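Local coordinates for protein alginate lyase (Aplysia kurodai, PDB 5GMT) that probably cleaves alginate by lyase chemistry, as a marine polysaccharide lyase of family 14 with specificity for polymannuronate, at residues Ala77-Ala85 against Phe116-Cys127; Phe186-Glu197 against Trp209-His219. All coordinates share one frame; numbering follows the deposited sequence.

Contact 1: Ala77-Ala85 against Phe116-Cys127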
loop_
_atom_site.group_PDB
_atom_site.type_symbol
_atom_site.label_atom_id
_atom_site.label_comp_id
_atom_site.label_asym_id
_atom_site.label_seq_id
_atom_site.Cartn_x
_atom_site.Cartn_y
_atom_site.Cartn_z
ATOM N N ALA A 77 -1.114 9.024 -7.915
ATOM C CA ALA A 77 -1.437 7.987 -8.895
ATOM C C ALA A 77 -1.856 6.675 -8.246
ATOM O O ALA A 77 -1.633 6.451 -7.050
ATOM C CB ALA A 77 -0.253 7.758 -9.811
ATOM N N GLY A 78 -2.471 5.804 -9.038
ATOM C CA GLY A 78 -2.960 4.550 -8.498
ATOM C C GLY A 78 -3.167 3.518 -9.578
ATOM O O GLY A 78 -3.489 3.861 -10.723
ATOM N N PHE A 79 -2.956 2.257 -9.220
ATOM C CA PHE A 79 -3.308 1.134 -10.098
ATOM C C PHE A 79 -3.200 -0.151 -9.313
ATOM O O PHE A 79 -2.418 -0.239 -8.382
ATOM C CB PHE A 79 -2.406 1.071 -11.358
ATOM C CG PHE A 79 -0.920 0.981 -11.064
ATOM C CD1 PHE A 79 -0.317 -0.250 -10.820
ATOM C CD2 PHE A 79 -0.123 2.127 -11.057
ATOM C CE1 PHE A 79 1.048 -0.340 -10.557
ATOM C CE2 PHE A 79 1.244 2.049 -10.798
ATOM C CZ PHE A 79 1.835 0.812 -10.549
ATOM N N TYR A 80 -3.984 -1.155 -9.690
ATOM C CA TYR A 80 -3.766 -2.483 -9.150
ATOM C C TYR A 80 -2.883 -3.257 -10.120
ATOM O O TYR A 80 -3.077 -3.184 -11.334
ATOM C CB TYR A 80 -5.080 -3.226 -8.945
ATOM C CG TYR A 80 -6.008 -2.669 -7.888
ATOM C CD1 TYR A 80 -6.013 -3.190 -6.602
ATOM C CD2 TYR A 80 -6.921 -1.663 -8.194
ATOM C CE1 TYR A 80 -6.892 -2.715 -5.630
ATOM C CE2 TYR A 80 -7.805 -1.175 -7.229
ATOM C CZ TYR A 80 -7.790 -1.721 -5.950
ATOM O OH TYR A 80 -8.648 -1.253 -4.971
ATOM N N SER A 81 -1.922 -3.992 -9.577
ATOM C CA SER A 81 -0.980 -4.772 -10.373
ATOM C C SER A 81 -1.089 -6.253 -10.025
ATOM O O SER A 81 -0.970 -6.624 -8.854
ATOM C CB SER A 81 0.447 -4.266 -10.126
ATOM O OG SER A 81 1.424 -5.149 -10.644
ATOM N N ARG A 82 -1.328 -7.096 -11.032
ATOM C CA ARG A 82 -1.411 -8.536 -10.822
ATOM C C ARG A 82 -0.474 -9.275 -11.772
ATOM O O ARG A 82 -0.910 -9.816 -12.789
ATOM C CB ARG A 82 -2.846 -9.025 -11.009
ATOM C CG ARG A 82 -3.831 -8.423 -10.024
ATOM C CD ARG A 82 -5.251 -8.862 -10.339
ATOM N NE ARG A 82 -5.405 -10.316 -10.274
ATOM C CZ ARG A 82 -6.578 -10.933 -10.373
ATOM N NH1 ARG A 82 -7.687 -10.213 -10.521
ATOM N NH2 ARG A 82 -6.650 -12.256 -10.309
ATOM N N PRO A 83 0.828 -9.280 -11.453
ATOM C CA PRO A 83 1.805 -9.942 -12.326
ATOM C C PRO A 83 1.415 -11.394 -12.604
ATOM O O PRO A 83 0.961 -12.087 -11.693
ATOM C CB PRO A 83 3.101 -9.844 -11.524
ATOM C CG PRO A 83 2.937 -8.576 -10.739
ATOM C CD PRO A 83 1.473 -8.505 -10.379
ATOM N N SER A 84 1.575 -11.836 -13.849
ATOM C CA SER A 84 1.039 -13.125 -14.263
ATOM C C SER A 84 1.668 -14.284 -13.495
ATOM O O SER A 84 1.054 -15.345 -13.359
ATOM C CB SER A 84 1.235 -13.338 -15.764
ATOM O OG SER A 84 2.604 -13.543 -16.053
ATOM N N ALA A 85 2.873 -14.086 -12.973
ATOM C CA ALA A 85 3.553 -15.143 -12.213
ATOM C C ALA A 85 2.841 -15.523 -10.908
ATOM O O ALA A 85 3.135 -16.559 -10.306
ATOM C CB ALA A 85 4.974 -14.730 -11.914
ATOM N N PHE A 116 -3.323 -6.405 -1.768
ATOM C CA PHE A 116 -4.783 -6.527 -1.804
ATOM C C PHE A 116 -5.167 -7.936 -2.252
ATOM O O PHE A 116 -4.326 -8.684 -2.748
ATOM C CB PHE A 116 -5.398 -5.487 -2.758
ATOM C CG PHE A 116 -5.332 -5.887 -4.201
ATOM C CD1 PHE A 116 -4.133 -5.833 -4.887
ATOM C CD2 PHE A 116 -6.476 -6.317 -4.877
ATOM C CE1 PHE A 116 -4.058 -6.221 -6.228
ATOM C CE2 PHE A 116 -6.411 -6.694 -6.210
ATOM C CZ PHE A 116 -5.203 -6.640 -6.891
ATOM N N GLY A 117 -6.429 -8.302 -2.061
ATOM C CA GLY A 117 -6.915 -9.579 -2.544
ATOM C C GLY A 117 -8.429 -9.659 -2.488
ATOM O O GLY A 117 -9.116 -8.654 -2.293
ATOM N N GLY A 118 -8.947 -10.864 -2.669
ATOM C CA GLY A 118 -10.380 -11.078 -2.667
ATOM C C GLY A 118 -10.747 -11.994 -3.812
ATOM O O GLY A 118 -10.047 -12.970 -4.081
ATOM N N GLU A 119 -11.845 -11.665 -4.482
ATOM C CA GLU A 119 -12.302 -12.411 -5.649
ATOM C C GLU A 119 -11.284 -12.394 -6.802
ATOM O O GLU A 119 -10.364 -11.574 -6.835
ATOM C CB GLU A 119 -13.646 -11.851 -6.124
ATOM C CG GLU A 119 -14.783 -11.992 -5.100
ATOM C CD GLU A 119 -16.072 -11.326 -5.555
ATOM O OE1 GLU A 119 -17.091 -11.437 -4.833
ATOM O OE2 GLU A 119 -16.065 -10.683 -6.631
ATOM N N ASN A 120 -11.446 -13.304 -7.755
ATOM C CA ASN A 120 -10.490 -13.393 -8.852
ATOM C C ASN A 120 -10.656 -12.265 -9.877
ATOM O O ASN A 120 -9.754 -11.998 -10.675
ATOM C CB ASN A 120 -10.600 -14.749 -9.553
ATOM C CG ASN A 120 -9.440 -15.002 -10.497
ATOM O OD1 ASN A 120 -8.296 -14.697 -10.180
ATOM N ND2 ASN A 120 -9.739 -15.529 -11.672
ATOM N N GLY A 121 -11.791 -11.584 -9.838
ATOM C CA GLY A 121 -12.111 -10.595 -10.855
ATOM C C GLY A 121 -12.268 -9.185 -10.334
ATOM O O GLY A 121 -11.568 -8.784 -9.398
ATOM N N GLU A 122 -13.197 -8.433 -10.931
ATOM C CA GLU A 122 -13.385 -7.015 -10.606
ATOM C C GLU A 122 -13.712 -6.774 -9.140
ATOM O O GLU A 122 -13.426 -5.702 -8.612
ATOM C CB GLU A 122 -14.498 -6.413 -11.468
ATOM C CG GLU A 122 -14.083 -6.125 -12.881
ATOM C CD GLU A 122 -12.981 -5.091 -12.952
ATOM O OE1 GLU A 122 -13.136 -4.017 -12.332
ATOM O OE2 GLU A 122 -11.960 -5.354 -13.613
ATOM N N GLY A 123 -14.305 -7.772 -8.488
ATOM C CA GLY A 123 -14.621 -7.668 -7.073
ATOM C C GLY A 123 -13.409 -7.294 -6.231
ATOM O O GLY A 123 -13.536 -6.675 -5.189
ATOM N N ALA A 124 -12.224 -7.667 -6.693
ATOM C CA ALA A 124 -11.013 -7.460 -5.907
ATOM C C ALA A 124 -10.587 -5.987 -5.842
ATOM O O ALA A 124 -9.780 -5.610 -4.985
ATOM C CB ALA A 124 -9.887 -8.315 -6.469
ATOM N N TYR A 125 -11.138 -5.157 -6.731
ATOM C CA TYR A 125 -10.667 -3.770 -6.858
ATOM C C TYR A 125 -11.605 -2.760 -6.201
ATOM O O TYR A 125 -11.514 -1.560 -6.481
ATOM C CB TYR A 125 -10.478 -3.395 -8.341
ATOM C CG TYR A 125 -9.798 -4.461 -9.169
ATOM C CD1 TYR A 125 -8.579 -5.003 -8.771
ATOM C CD2 TYR A 125 -10.398 -4.965 -10.328
ATOM C CE1 TYR A 125 -7.957 -5.983 -9.509
ATOM C CE2 TYR A 125 -9.785 -5.957 -11.079
ATOM C CZ TYR A 125 -8.564 -6.469 -10.655
ATOM O OH TYR A 125 -7.943 -7.447 -11.375
ATOM N N LYS A 126 -12.483 -3.228 -5.315
ATOM C CA LYS A 126 -13.571 -2.372 -4.808
ATOM C C LYS A 126 -13.376 -1.894 -3.370
ATOM O O LYS A 126 -14.251 -1.228 -2.813
ATOM C CB LYS A 126 -14.913 -3.114 -4.914
ATOM C CG LYS A 126 -15.242 -3.586 -6.328
ATOM C CD LYS A 126 -15.316 -2.423 -7.283
ATOM C CE LYS A 126 -15.634 -2.894 -8.698
ATOM N NZ LYS A 126 -15.666 -1.755 -9.669
ATOM N N CYS A 127 -12.236 -2.217 -2.765
ATOM C CA CYS A 127 -12.041 -1.893 -1.365
ATOM C C CYS A 127 -11.224 -0.620 -1.169
ATOM O O CYS A 127 -10.045 -0.661 -0.800
ATOM C CB CYS A 127 -11.388 -3.076 -0.640
ATOM S SG CYS A 127 -12.620 -4.359 -0.223
HETATM O O HOH W 1 -9.570 -3.455 -3.367
HETATM O O HOH W 2 -10.193 0.632 -5.606
#
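Tyr80 reaches from the end of strand 76-81 into the loop that follows strand 110-118, and its ring meets two others in different ways, by an edge and by a face. One ring edge comes down on the face of Phe116 in a T-shaped pair, planes at 64°, with Tyr80 CD1 over the centre of the Phe116 ring and 3.5 Å from its CE2. Tyr125 covers a face of the Tyr80 ring: its CD1 lies 3.6 Å from Tyr80 CG, and its CB makes a CH-pi contact there. This aromatic cluster is the tight, buried part. At its far end Tyr80 OH meets two waters, one of which donates to Ala124 O and accepts from Cys127 N, so the phenol is tied to the loop backbone.

Toward solvent the contact turns polar. The Arg82 chain bends at chi3 (60°), turning its guanidinium end-on to Asn120: Arg82 NH1 donates to Asn120 O at 2.7 Å and Arg82 NH2 to Asn120 OD1 at 2.9 Å, both acceptors near the guanidinium plane. A second bond from Arg82 NH1, 2.9 Å to Tyr125 OH, fixes the group's rotation and links it back to the rings. Asn120 itself is exposed.

Phe243 of strand 238-247, which lies between the two strands, stacks on Tyr80, while the Cys127-Cys136 disulfide ties down the loop's far end: a buried aromatic cluster with a polar side toward solvent, closing a loop over one sheet of a concanavalin-like beta fold.

Contact 2: Phe186-Glu197 against Trp209-His219; sequences FMNNKWHSISEE and WVKICVQAEGH
A beta hairpin joins strands 191-199 and 208-216, and the contact is its antiparallel pairing, extended by the turns at the open end. Paired backbone bonds recur at Ser193-Gln215, Ser195-Cys213 and Glu197-Lys211; Glu197 N to Lys211 O, 2.8 Å at 176°, is nearly straight. On the face carrying His192, Ile194 and Glu196, Ala216 CB sits 3.5 Å from His192 CD2, and Val214 CG1 lies 3.9 Å from Phe186 CE1. On the other face a water links Ser195 OG to Lys211 O.

At the open end Glu217 turns back: with CG between its backbone N and carbonyl carbon (chi1 55°), the extended chain brings OE1 to Trp191 N at 2.9 Å, met on the anti side of the carboxylate. Lys190 NZ donates to Glu217 O at 3.1 Å, and Lys190 CE packs 3.8 Å from His219 NE2. Met187 SD stands over the centre of the His219 ring, 4.0 Å from the ring centroid. Were Lys190 an alanine, Glu217 O would probably lose this donor and a gap would be left beside the His219 ring.

Strand 92-102 pairs with the other edge of 191-199 and strand 222-229 with that of 208-216, where Cys213 is bonded to Cys223. Leu139 and Leu141 of strand 136-143, in the second sheet, pack against Glu196, whose OE1 accepts from Leu115 N.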
loop_
_atom_site.group_PDB
_atom_site.type_symbol
_atom_site.label_atom_id
_atom_site.label_comp_id
_atom_site.label_asym_id
_atom_site.label_seq_id
_atom_site.Cartn_x
_atom_site.Cartn_y
_atom_site.Cartn_z
ATOM N N PHE A 186 7.948 7.687 8.819
ATOM C CA PHE A 186 8.646 8.051 7.603
ATOM C C PHE A 186 9.380 9.366 7.798
ATOM O O PHE A 186 8.874 10.271 8.466
ATOM C CB PHE A 186 7.660 8.143 6.445
ATOM C CG PHE A 186 6.887 6.880 6.230
ATOM C CD1 PHE A 186 7.525 5.738 5.761
ATOM C CD2 PHE A 186 5.534 6.828 6.495
ATOM C CE1 PHE A 186 6.816 4.556 5.560
ATOM C CE2 PHE A 186 4.823 5.653 6.297
ATOM C CZ PHE A 186 5.462 4.519 5.835
ATOM N N MET A 187 10.570 9.462 7.211
ATOM C CA MET A 187 11.411 10.647 7.358
ATOM C C MET A 187 11.583 11.379 6.042
ATOM O O MET A 187 11.838 10.761 5.010
ATOM C CB MET A 187 12.784 10.258 7.910
ATOM C CG MET A 187 12.718 9.491 9.213
ATOM S SD MET A 187 14.358 9.178 9.891
ATOM C CE MET A 187 14.857 10.835 10.346
ATOM N N ASN A 188 11.444 12.698 6.084
ATOM C CA ASN A 188 11.695 13.531 4.914
ATOM C C ASN A 188 13.111 13.355 4.366
ATOM O O ASN A 188 14.063 13.151 5.126
ATOM C CB ASN A 188 11.444 14.996 5.266
ATOM C CG ASN A 188 11.492 15.906 4.058
ATOM O OD1 ASN A 188 11.310 15.465 2.924
ATOM N ND2 ASN A 188 11.718 17.192 4.300
ATOM N N ASN A 189 13.224 13.406 3.039
ATOM C CA ASN A 189 14.504 13.403 2.324
ATOM C C ASN A 189 15.365 12.178 2.596
ATOM O O ASN A 189 16.600 12.264 2.657
ATOM C CB ASN A 189 15.277 14.687 2.654
ATOM C CG ASN A 189 14.523 15.940 2.223
ATOM O OD1 ASN A 189 13.903 15.964 1.156
ATOM N ND2 ASN A 189 14.542 16.972 3.066
ATOM N N LYS A 190 14.710 11.027 2.734
ATOM C CA LYS A 190 15.412 9.768 2.933
ATOM C C LYS A 190 14.766 8.637 2.149
ATOM O O LYS A 190 13.561 8.659 1.913
ATOM C CB LYS A 190 15.425 9.393 4.413
ATOM C CG LYS A 190 16.456 10.131 5.251
ATOM C CD LYS A 190 16.518 9.499 6.639
ATOM C CE LYS A 190 17.709 10.009 7.438
ATOM N NZ LYS A 190 18.995 9.602 6.811
ATOM N N TRP A 191 15.569 7.645 1.781
ATOM C CA TRP A 191 15.056 6.382 1.277
ATOM C C TRP A 191 14.551 5.559 2.448
ATOM O O TRP A 191 15.123 5.613 3.544
ATOM C CB TRP A 191 16.137 5.595 0.535
ATOM C CG TRP A 191 16.372 6.034 -0.872
ATOM C CD1 TRP A 191 17.453 6.722 -1.352
ATOM C CD2 TRP A 191 15.513 5.803 -1.994
ATOM N NE1 TRP A 191 17.317 6.933 -2.703
ATOM C CE2 TRP A 191 16.133 6.378 -3.123
ATOM C CE3 TRP A 191 14.275 5.162 -2.150
ATOM C CZ2 TRP A 191 15.559 6.341 -4.394
ATOM C CZ3 TRP A 191 13.699 5.125 -3.407
ATOM C CH2 TRP A 191 14.339 5.709 -4.518
ATOM N N HIS A 192 13.496 4.787 2.206
ATOM C CA HIS A 192 12.991 3.823 3.182
ATOM C C HIS A 192 12.827 2.482 2.505
ATOM O O HIS A 192 12.297 2.419 1.394
ATOM C CB HIS A 192 11.647 4.259 3.765
ATOM C CG HIS A 192 11.671 5.615 4.381
ATOM N ND1 HIS A 192 11.824 6.767 3.638
ATOM C CD2 HIS A 192 11.578 6.009 5.674
ATOM C CE1 HIS A 192 11.816 7.811 4.446
ATOM N NE2 HIS A 192 11.668 7.379 5.687
ATOM N N SER A 193 13.281 1.414 3.146
ATOM C CA SER A 193 12.947 0.087 2.644
ATOM C C SER A 193 11.714 -0.365 3.396
ATOM O O SER A 193 11.646 -0.257 4.626
ATOM C CB SER A 193 14.101 -0.900 2.818
ATOM O OG SER A 193 15.111 -0.639 1.865
ATOM N N ILE A 194 10.729 -0.849 2.647
ATOM C CA ILE A 194 9.444 -1.209 3.233
ATOM C C ILE A 194 9.163 -2.677 2.950
ATOM O O ILE A 194 9.335 -3.130 1.817
ATOM C CB ILE A 194 8.312 -0.330 2.666
ATOM C CG1 ILE A 194 8.528 1.130 3.093
ATOM C CG2 ILE A 194 6.952 -0.845 3.122
ATOM C CD1 ILE A 194 7.340 2.035 2.786
ATOM N N SER A 195 8.776 -3.429 3.974
ATOM C CA SER A 195 8.267 -4.771 3.718
ATOM C C SER A 195 6.905 -4.935 4.359
ATOM O O SER A 195 6.670 -4.449 5.463
ATOM C CB SER A 195 9.243 -5.852 4.223
ATOM O OG SER A 195 9.378 -5.830 5.627
ATOM N N GLU A 196 5.999 -5.598 3.643
ATOM C CA GLU A 196 4.683 -5.896 4.180
ATOM C C GLU A 196 4.420 -7.362 3.931
ATOM O O GLU A 196 4.286 -7.776 2.783
ATOM C CB GLU A 196 3.589 -5.041 3.533
ATOM C CG GLU A 196 2.200 -5.284 4.164
ATOM C CD GLU A 196 1.056 -4.639 3.394
ATOM O OE1 GLU A 196 1.085 -4.667 2.144
ATOM O OE2 GLU A 196 0.119 -4.108 4.040
ATOM N N GLU A 197 4.372 -8.140 5.007
ATOM C CA GLU A 197 4.126 -9.565 4.928
ATOM C C GLU A 197 2.710 -9.855 5.399
ATOM O O GLU A 197 2.313 -9.456 6.490
ATOM C CB GLU A 197 5.137 -10.359 5.764
ATOM C CG GLU A 197 4.844 -11.859 5.745
ATOM C CD GLU A 197 6.009 -12.720 6.218
ATOM O OE1 GLU A 197 7.013 -12.166 6.704
ATOM O OE2 GLU A 197 5.913 -13.963 6.104
ATOM N N TRP A 209 -2.631 -12.231 9.698
ATOM C CA TRP A 209 -1.779 -11.179 10.238
ATOM C C TRP A 209 -1.033 -10.397 9.175
ATOM O O TRP A 209 -0.880 -10.845 8.035
ATOM C CB TRP A 209 -0.770 -11.768 11.237
ATOM C CG TRP A 209 0.050 -12.935 10.737
ATOM C CD1 TRP A 209 -0.316 -14.252 10.729
ATOM C CD2 TRP A 209 1.393 -12.893 10.228
ATOM N NE1 TRP A 209 0.704 -15.026 10.226
ATOM C CE2 TRP A 209 1.767 -14.214 9.918
ATOM C CE3 TRP A 209 2.311 -11.863 10.000
ATOM C CZ2 TRP A 209 3.022 -14.533 9.392
ATOM C CZ3 TRP A 209 3.558 -12.182 9.471
ATOM C CH2 TRP A 209 3.899 -13.502 9.175
ATOM N N VAL A 210 -0.584 -9.208 9.564
ATOM C CA VAL A 210 0.224 -8.357 8.707
ATOM C C VAL A 210 1.423 -7.846 9.506
ATOM O O VAL A 210 1.269 -7.296 10.600
ATOM C CB VAL A 210 -0.582 -7.157 8.161
ATOM C CG1 VAL A 210 0.280 -6.321 7.230
ATOM C CG2 VAL A 210 -1.854 -7.629 7.434
ATOM N N LYS A 211 2.615 -8.038 8.963
ATOM C CA LYS A 211 3.825 -7.516 9.591
ATOM C C LYS A 211 4.457 -6.513 8.645
ATOM O O LYS A 211 4.778 -6.839 7.500
ATOM C CB LYS A 211 4.808 -8.650 9.915
ATOM C CG LYS A 211 6.114 -8.164 10.559
ATOM C CD LYS A 211 7.125 -9.289 10.749
ATOM C CE LYS A 211 8.388 -8.750 11.408
ATOM N NZ LYS A 211 9.437 -9.787 11.598
ATOM N N ILE A 212 4.607 -5.283 9.118
ATOM C CA ILE A 212 5.217 -4.237 8.326
ATOM C C ILE A 212 6.536 -3.829 8.960
ATOM O O ILE A 212 6.589 -3.570 10.162
ATOM C CB ILE A 212 4.288 -3.014 8.221
ATOM C CG1 ILE A 212 3.028 -3.372 7.411
ATOM C CG2 ILE A 212 5.034 -1.821 7.621
ATOM C CD1 ILE A 212 1.996 -2.263 7.415
ATOM N N CYS A 213 7.598 -3.789 8.163
ATOM C CA CYS A 213 8.873 -3.282 8.648
ATOM C C CYS A 213 9.264 -2.112 7.772
ATOM O O CYS A 213 9.117 -2.169 6.554
ATOM C CB CYS A 213 9.954 -4.362 8.621
ATOM S SG CYS A 213 9.656 -5.723 9.759
ATOM N N VAL A 214 9.751 -1.045 8.392
ATOM C CA VAL A 214 10.205 0.118 7.642
ATOM C C VAL A 214 11.590 0.488 8.136
ATOM O O VAL A 214 11.833 0.503 9.343
ATOM C CB VAL A 214 9.239 1.322 7.811
ATOM C CG1 VAL A 214 9.795 2.579 7.154
ATOM C CG2 VAL A 214 7.841 0.989 7.268
ATOM N N GLN A 215 12.505 0.764 7.216
ATOM C CA GLN A 215 13.835 1.213 7.610
ATOM C C GLN A 215 14.261 2.396 6.765
ATOM O O GLN A 215 14.461 2.274 5.557
ATOM C CB GLN A 215 14.862 0.086 7.486
ATOM C CG GLN A 215 16.240 0.501 7.962
ATOM C CD GLN A 215 17.169 -0.669 8.162
ATOM O OE1 GLN A 215 17.086 -1.671 7.456
ATOM N NE2 GLN A 215 18.058 -0.555 9.147
ATOM N N ALA A 216 14.366 3.545 7.413
ATOM C CA ALA A 216 14.928 4.727 6.786
ATOM C C ALA A 216 16.441 4.557 6.725
ATOM O O ALA A 216 17.035 3.966 7.630
ATOM C CB ALA A 216 14.551 5.959 7.548
ATOM N N GLU A 217 17.072 5.039 5.658
ATOM C CA GLU A 217 18.495 4.780 5.518
ATOM C C GLU A 217 19.231 5.440 6.677
ATOM O O GLU A 217 18.914 6.563 7.072
ATOM C CB GLU A 217 19.018 5.259 4.160
ATOM C CG GLU A 217 18.735 6.694 3.845
ATOM C CD GLU A 217 19.215 7.078 2.457
ATOM O OE1 GLU A 217 18.496 7.846 1.783
ATOM O OE2 GLU A 217 20.308 6.614 2.045
ATOM N N GLY A 218 20.162 4.700 7.265
ATOM C CA GLY A 218 20.904 5.189 8.408
ATOM C C GLY A 218 20.298 4.861 9.755
ATOM O O GLY A 218 20.943 5.046 10.788
ATOM N N HIS A 219 19.069 4.357 9.763
ATOM C CA HIS A 219 18.354 4.171 11.022
ATOM C C HIS A 219 17.945 2.727 11.238
ATOM O O HIS A 219 17.993 1.908 10.324
ATOM C CB HIS A 219 17.124 5.083 11.076
ATOM C CG HIS A 219 17.466 6.536 11.189
ATOM N ND1 HIS A 219 17.395 7.228 12.378
ATOM C CD2 HIS A 219 17.921 7.418 10.267
ATOM C CE1 HIS A 219 17.778 8.478 12.181
ATOM N NE2 HIS A 219 18.099 8.619 10.908
HETATM O O HOH W 3 7.522 -7.317 6.815
#

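In the fold
Contact 1 closes before contact 2 opens along the chain, and the two lie on opposite sides of its centre, their centres about 23 Å apart; the nearest atoms are about 6 Å from each other and do not touch. Each draws on a different antiparallel sheet: 76-81 and 110-118 belong to one, 191-199 and 208-216 to the other. Strand 110-118 reaches both neighbourhoods, since it runs into segment 116-127 and, one residue earlier, meets strand 191-199 of contact 2. All four segments fall in the polysaccharide lyase 14 range, and facing sheets suit its concanavalin-like clan. Contact 1 secures a loop on one sheet, while contact 2 builds the other sheet strand to strand.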